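Local coordinates for protein plasmodium falciparum gamete antigen 27/25 (Plasmodium falciparum, PDB 1N81) that is a helical gametocyte protein essential for sexual development of the malaria parasite, whose molecular function is unknown but may involve dimerization, at residues K48-I53 with I77-S82; P13-V18 with Q168-V173. One frame throughout, in Å; residues are numbered along the deposited sequence.

Interaction 1: residues K48-I53 with I77-S82; sequences KDRVSI and IVNRIS
Ile53 faces helix 71-89 from the first turn of helix 50-63 and lies against Val78, Ile81 and Ser82. Its CG2, anti to the backbone N, touches Val78 CG1; the Ile53 and Ile81 side chains run past one another in opposite senses, bringing their CG2 methyls to 3.6 Å. On the other branch, Ile53 CD1 rests 3.9 Å from Ser82 CB, a small side chain whose hydroxyl is turned aside: Ser82 OG is hydrogen-bonded to Leu47 O.

Arg50 closes the outer side. Its chain bends at chi3 (64°), and the guanidinium lies with one face over Val78 CG1, 3.6 Å from its plane. Arg50 NH1 gives a hydrogen bond to Asn79 OD1, bent to 128° and implausibly short at 2.4 Å, so its exact length and strength are doubtful; the guanidinium and amide planes are 40° apart. At the start of helix 50-63 Asp49 is the N-cap, its OD1 accepting a nearly straight bond from Ser52 N, well above the carboxylate plane.

The chemistry is graded: branched aliphatic carbons fill the buried side, while the arginine covers Val78 with its flat face and keeps its polar edge for a neutral amide, consistent with a partly exposed border.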
loop_
_atom_site.group_PDB
_atom_site.type_symbol
_atom_site.label_atom_id
_atom_site.label_comp_id
_atom_site.label_asym_id
_atom_site.label_seq_id
_atom_site.Cartn_x
_atom_site.Cartn_y
_atom_site.Cartn_z
ATOM N N LYS A 48 -9.267 15.316 -2.575
ATOM C CA LYS A 48 -8.613 15.559 -1.293
ATOM C C LYS A 48 -9.559 15.502 -0.086
ATOM O O LYS A 48 -9.260 16.037 0.977
ATOM C CB LYS A 48 -7.880 16.910 -1.312
ATOM C CG LYS A 48 -6.516 16.871 -1.995
ATOM C CD LYS A 48 -5.656 18.053 -1.548
ATOM C CE LYS A 48 -4.307 18.030 -2.227
ATOM N NZ LYS A 48 -3.560 16.764 -1.949
ATOM N N ASP A 49 -10.707 14.854 -0.242
ATOM C CA ASP A 49 -11.659 14.741 0.877
ATOM C C ASP A 49 -11.180 13.691 1.882
ATOM O O ASP A 49 -11.614 12.535 1.835
ATOM C CB ASP A 49 -13.012 14.325 0.344
ATOM C CG ASP A 49 -14.064 14.294 1.414
ATOM O OD1 ASP A 49 -13.751 14.490 2.629
ATOM O OD2 ASP A 49 -15.209 14.072 1.002
ATOM N N ARG A 50 -10.289 14.085 2.791
ATOM C CA ARG A 50 -9.742 13.122 3.754
ATOM C C ARG A 50 -10.797 12.450 4.627
ATOM O O ARG A 50 -10.675 11.274 4.983
ATOM C CB ARG A 50 -8.704 13.793 4.663
ATOM C CG ARG A 50 -7.480 14.332 3.940
ATOM C CD ARG A 50 -6.557 15.053 4.913
ATOM N NE ARG A 50 -6.017 14.138 5.911
ATOM C CZ ARG A 50 -5.091 13.226 5.644
ATOM N NH1 ARG A 50 -4.616 13.130 4.408
ATOM N NH2 ARG A 50 -4.643 12.420 6.604
ATOM N N VAL A 51 -11.840 13.188 4.972
ATOM C CA VAL A 51 -12.886 12.625 5.809
ATOM C C VAL A 51 -13.517 11.447 5.083
ATOM O O VAL A 51 -13.604 10.363 5.641
ATOM C CB VAL A 51 -13.960 13.701 6.193
ATOM C CG1 VAL A 51 -15.047 13.077 7.057
ATOM C CG2 VAL A 51 -13.284 14.855 7.008
ATOM N N SER A 52 -13.934 11.629 3.837
ATOM C CA SER A 52 -14.523 10.502 3.139
ATOM C C SER A 52 -13.537 9.351 2.963
ATOM O O SER A 52 -13.885 8.192 3.204
ATOM C CB SER A 52 -15.050 10.916 1.770
ATOM O OG SER A 52 -16.036 11.914 1.916
ATOM N N ILE A 53 -12.310 9.662 2.557
ATOM C CA ILE A 53 -11.343 8.606 2.339
ATOM C C ILE A 53 -11.168 7.809 3.630
ATOM O O ILE A 53 -11.141 6.576 3.610
ATOM C CB ILE A 53 -9.964 9.155 1.879
ATOM C CG1 ILE A 53 -10.058 9.748 0.466
ATOM C CG2 ILE A 53 -8.903 8.006 1.908
ATOM C CD1 ILE A 53 -8.807 10.609 0.137
ATOM N N ILE A 77 -2.268 6.010 5.989
ATOM C CA ILE A 77 -2.981 5.192 4.994
ATOM C C ILE A 77 -3.800 6.172 4.158
ATOM O O ILE A 77 -3.758 6.132 2.925
ATOM C CB ILE A 77 -3.957 4.136 5.635
ATOM C CG1 ILE A 77 -3.155 2.993 6.249
ATOM C CG2 ILE A 77 -4.894 3.538 4.549
ATOM C CD1 ILE A 77 -4.039 1.937 6.928
ATOM N N VAL A 78 -4.518 7.068 4.838
ATOM C CA VAL A 78 -5.339 8.075 4.162
ATOM C C VAL A 78 -4.465 8.942 3.248
ATOM O O VAL A 78 -4.829 9.203 2.092
ATOM C CB VAL A 78 -6.070 8.991 5.163
ATOM C CG1 VAL A 78 -6.818 10.106 4.395
ATOM C CG2 VAL A 78 -7.066 8.169 5.987
ATOM N N ASN A 79 -3.318 9.381 3.765
ATOM C CA ASN A 79 -2.419 10.197 2.956
ATOM C C ASN A 79 -2.002 9.465 1.692
ATOM O O ASN A 79 -2.111 10.007 0.590
ATOM C CB ASN A 79 -1.143 10.583 3.722
ATOM C CG ASN A 79 -1.408 11.546 4.854
ATOM O OD1 ASN A 79 -2.354 12.312 4.804
ATOM N ND2 ASN A 79 -0.558 11.523 5.876
ATOM N N ARG A 80 -1.522 8.233 1.854
ATOM C CA ARG A 80 -1.065 7.450 0.701
ATOM C C ARG A 80 -2.190 7.263 -0.311
ATOM O O ARG A 80 -1.969 7.342 -1.518
ATOM C CB ARG A 80 -0.506 6.081 1.142
ATOM C CG ARG A 80 0.943 6.147 1.712
ATOM C CD ARG A 80 1.496 4.729 1.875
ATOM N NE ARG A 80 0.690 3.935 2.809
ATOM C CZ ARG A 80 0.897 3.897 4.118
ATOM N NH1 ARG A 80 1.892 4.613 4.637
ATOM N NH2 ARG A 80 0.136 3.125 4.899
ATOM N N ILE A 81 -3.400 7.029 0.176
ATOM C CA ILE A 81 -4.514 6.828 -0.732
ATOM C C ILE A 81 -4.763 8.121 -1.534
ATOM O O ILE A 81 -4.853 8.091 -2.762
ATOM C CB ILE A 81 -5.795 6.407 0.038
ATOM C CG1 ILE A 81 -5.695 4.927 0.485
ATOM C CG2 ILE A 81 -7.009 6.623 -0.841
ATOM C CD1 ILE A 81 -6.890 4.447 1.424
ATOM N N SER A 82 -4.859 9.252 -0.841
ATOM C CA SER A 82 -5.087 10.509 -1.542
ATOM C C SER A 82 -3.961 10.734 -2.556
ATOM O O SER A 82 -4.215 11.147 -3.683
ATOM C CB SER A 82 -5.161 11.685 -0.562
ATOM O OG SER A 82 -5.524 12.854 -1.279
#

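Interaction 2: residues P13-V18 with Q168-V173; sequences PRIRKV and QFLIDV
Arg14 and Val173 join the first turn of helix 13-35 to the last turn of helix 156-173. From CB the arginine runs outward with CG anti to the backbone N (chi1 -174°), and CG comes within 4.2 Å of Val173 CG1. The chain stays extended to NE. CD passes 3.2 Å from Val173 O; NE makes a weak hydrogen bond to Tyr66 OH. CZ lies beside the same carbonyl, 3.5 Å from Val173 O. At the tip, NH1 donates to Val173 O, a bond modelled so short, at 2.4 Å, that its length is doubtful, and reaches weakly to a water that in turn donates to Asp172 O. NH2 is hydrogen-bonded to Leu68 O. A long, multiply donating side chain suits this place, because the carbonyls at the C-terminal end of a helix lack the amides of a following turn, and a positive charge there would probably be favoured by the helix dipole.

Beneath the arginine lies an apolar layer. Val18 and Val173 meet tip to tip, Val18 CB standing 3.8 Å from Val173 CG1. The other branch of Val173, CG2, sits over the centre of the Phe169 ring, 3.8 Å above its plane, a CH-pi type of approach. Ile15 CD1 comes instead to the edge of that ring, 4.0 Å from Phe169 CE2, so face and edge are both used.

The helix axes approach to 11.1 Å with 123° between their directions, a separation that branched and aromatic side chains can span. Around the contact, helix 96-122 supplies Ile113 against Phe169 and Ser117 against Ile15, and helix 71-89 brings Ile77 to Val18 and Arg80 to Phe169; the pair is thus enclosed within the all-helical bundle.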
loop_
_atom_site.group_PDB
_atom_site.type_symbol
_atom_site.label_atom_id
_atom_site.label_comp_id
_atom_site.label_asym_id
_atom_site.label_seq_id
_atom_site.Cartn_x
_atom_site.Cartn_y
_atom_site.Cartn_z
ATOM N N PRO A 13 0.636 -11.774 8.812
ATOM C CA PRO A 13 -0.792 -11.545 8.579
ATOM C C PRO A 13 -1.132 -10.060 8.701
ATOM O O PRO A 13 -2.105 -9.600 8.093
ATOM C CB PRO A 13 -1.475 -12.381 9.664
ATOM C CG PRO A 13 -0.490 -13.517 9.856
ATOM C CD PRO A 13 0.840 -12.786 9.864
ATOM N N ARG A 14 -0.344 -9.316 9.483
ATOM C CA ARG A 14 -0.590 -7.877 9.634
ATOM C C ARG A 14 -0.372 -7.135 8.297
ATOM O O ARG A 14 -1.147 -6.241 7.944
ATOM C CB ARG A 14 0.339 -7.244 10.665
ATOM C CG ARG A 14 -0.058 -5.807 10.876
ATOM C CD ARG A 14 0.852 -5.048 11.830
ATOM N NE ARG A 14 0.001 -4.058 12.439
ATOM C CZ ARG A 14 0.222 -2.769 12.395
ATOM N NH1 ARG A 14 1.294 -2.309 11.781
ATOM N NH2 ARG A 14 -0.659 -1.943 12.913
ATOM N N ILE A 15 0.682 -7.510 7.583
ATOM C CA ILE A 15 0.982 -6.920 6.275
ATOM C C ILE A 15 -0.181 -7.247 5.333
ATOM O O ILE A 15 -0.729 -6.376 4.655
ATOM C CB ILE A 15 2.263 -7.517 5.699
ATOM C CG1 ILE A 15 3.475 -6.958 6.458
ATOM C CG2 ILE A 15 2.376 -7.202 4.212
ATOM C CD1 ILE A 15 3.777 -5.506 6.122
ATOM N N ARG A 16 -0.580 -8.514 5.337
ATOM C CA ARG A 16 -1.669 -8.982 4.475
ATOM C C ARG A 16 -2.964 -8.212 4.722
ATOM O O ARG A 16 -3.613 -7.767 3.766
ATOM C CB ARG A 16 -1.856 -10.495 4.693
ATOM C CG ARG A 16 -2.964 -11.188 3.926
ATOM C CD ARG A 16 -2.817 -12.709 4.135
ATOM N NE ARG A 16 -3.775 -13.510 3.365
ATOM C CZ ARG A 16 -3.615 -14.800 3.078
ATOM N NH1 ARG A 16 -2.532 -15.447 3.493
ATOM N NH2 ARG A 16 -4.538 -15.444 2.374
ATOM N N LYS A 17 -3.347 -8.049 5.993
ATOM C CA LYS A 17 -4.575 -7.318 6.302
ATOM C C LYS A 17 -4.499 -5.802 6.087
ATOM O O LYS A 17 -5.408 -5.211 5.486
ATOM C CB LYS A 17 -5.041 -7.595 7.738
ATOM C CG LYS A 17 -5.524 -9.043 7.939
ATOM C CD LYS A 17 -5.761 -9.355 9.399
ATOM C CE LYS A 17 -6.136 -10.809 9.616
ATOM N NZ LYS A 17 -6.142 -11.122 11.074
ATOM N N VAL A 18 -3.443 -5.161 6.572
ATOM C CA VAL A 18 -3.371 -3.716 6.399
ATOM C C VAL A 18 -3.236 -3.427 4.889
ATOM O O VAL A 18 -3.830 -2.483 4.369
ATOM C CB VAL A 18 -2.189 -3.097 7.196
ATOM C CG1 VAL A 18 -2.241 -1.563 7.095
ATOM C CG2 VAL A 18 -2.303 -3.488 8.655
ATOM N N GLN A 168 7.507 3.940 3.122
ATOM C CA GLN A 168 6.695 4.501 4.200
ATOM C C GLN A 168 5.766 3.477 4.791
ATOM O O GLN A 168 5.640 3.373 6.013
ATOM C CB GLN A 168 5.839 5.680 3.734
ATOM C CG GLN A 168 5.098 6.286 4.915
ATOM C CD GLN A 168 4.176 7.385 4.524
ATOM O OE1 GLN A 168 3.098 7.147 3.987
ATOM N NE2 GLN A 168 4.601 8.618 4.770
ATOM N N PHE A 169 5.085 2.735 3.922
ATOM C CA PHE A 169 4.154 1.709 4.368
ATOM C C PHE A 169 4.864 0.666 5.263
ATOM O O PHE A 169 4.360 0.284 6.310
ATOM C CB PHE A 169 3.529 0.997 3.152
ATOM C CG PHE A 169 2.561 -0.104 3.522
ATOM C CD1 PHE A 169 1.180 0.108 3.441
ATOM C CD2 PHE A 169 3.032 -1.347 3.947
ATOM C CE1 PHE A 169 0.258 -0.905 3.778
ATOM C CE2 PHE A 169 2.134 -2.371 4.289
ATOM C CZ PHE A 169 0.731 -2.143 4.203
ATOM N N LEU A 170 6.022 0.187 4.838
ATOM C CA LEU A 170 6.728 -0.817 5.620
ATOM C C LEU A 170 7.093 -0.287 7.027
ATOM O O LEU A 170 6.811 -0.929 8.042
ATOM C CB LEU A 170 7.976 -1.264 4.853
ATOM C CG LEU A 170 7.600 -2.088 3.611
ATOM C CD1 LEU A 170 8.785 -2.211 2.715
ATOM C CD2 LEU A 170 7.087 -3.459 3.996
ATOM N N ILE A 171 7.690 0.895 7.092
ATOM C CA ILE A 171 8.063 1.460 8.388
ATOM C C ILE A 171 6.849 1.579 9.308
ATOM O O ILE A 171 6.910 1.208 10.457
ATOM C CB ILE A 171 8.757 2.835 8.206
ATOM C CG1 ILE A 171 10.119 2.624 7.550
ATOM C CG2 ILE A 171 8.954 3.509 9.575
ATOM C CD1 ILE A 171 10.718 3.880 6.944
ATOM N N ASP A 172 5.734 2.066 8.779
ATOM C CA ASP A 172 4.515 2.211 9.548
ATOM C C ASP A 172 3.836 0.931 9.946
ATOM O O ASP A 172 3.228 0.862 11.008
ATOM C CB ASP A 172 3.441 2.966 8.763
ATOM C CG ASP A 172 3.696 4.413 8.707
ATOM O OD1 ASP A 172 4.662 4.850 9.370
ATOM O OD2 ASP A 172 2.933 5.106 8.015
ATOM N N VAL A 173 3.914 -0.082 9.092
ATOM C CA VAL A 173 3.147 -1.288 9.352
ATOM C C VAL A 173 3.827 -2.531 9.894
ATOM O O VAL A 173 3.251 -3.217 10.727
ATOM C CB VAL A 173 2.327 -1.635 8.060
ATOM C CG1 VAL A 173 1.445 -2.862 8.288
ATOM C CG2 VAL A 173 1.472 -0.398 7.653
HETATM O O HOH W 1 2.474 -0.589 13.237
#

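How the interactions relate
Interaction 2 is the more buried, about 8 Å from the centre of the chain, whereas interaction 1, about 13 Å out, grades from apolar core to partly exposed edge. Their centres are about 17 Å apart, and interaction 1 is nested inside the long loop of chain that interaction 2 closes. Helix 71-89 links them through Arg80, which probably hydrogen bonds to Gln168 and forms a weak, long ion pair with Asp172. Each contact combines aliphatic side chains with one arginine, but the acceptors differ. In 48-53 with 77-82 it is the side-chain amide of a mid-helix residue, met by an arginine near a helix start; in 13-18 with 168-173 it is a main-chain carbonyl at a helix end, with an aromatic ring added beneath.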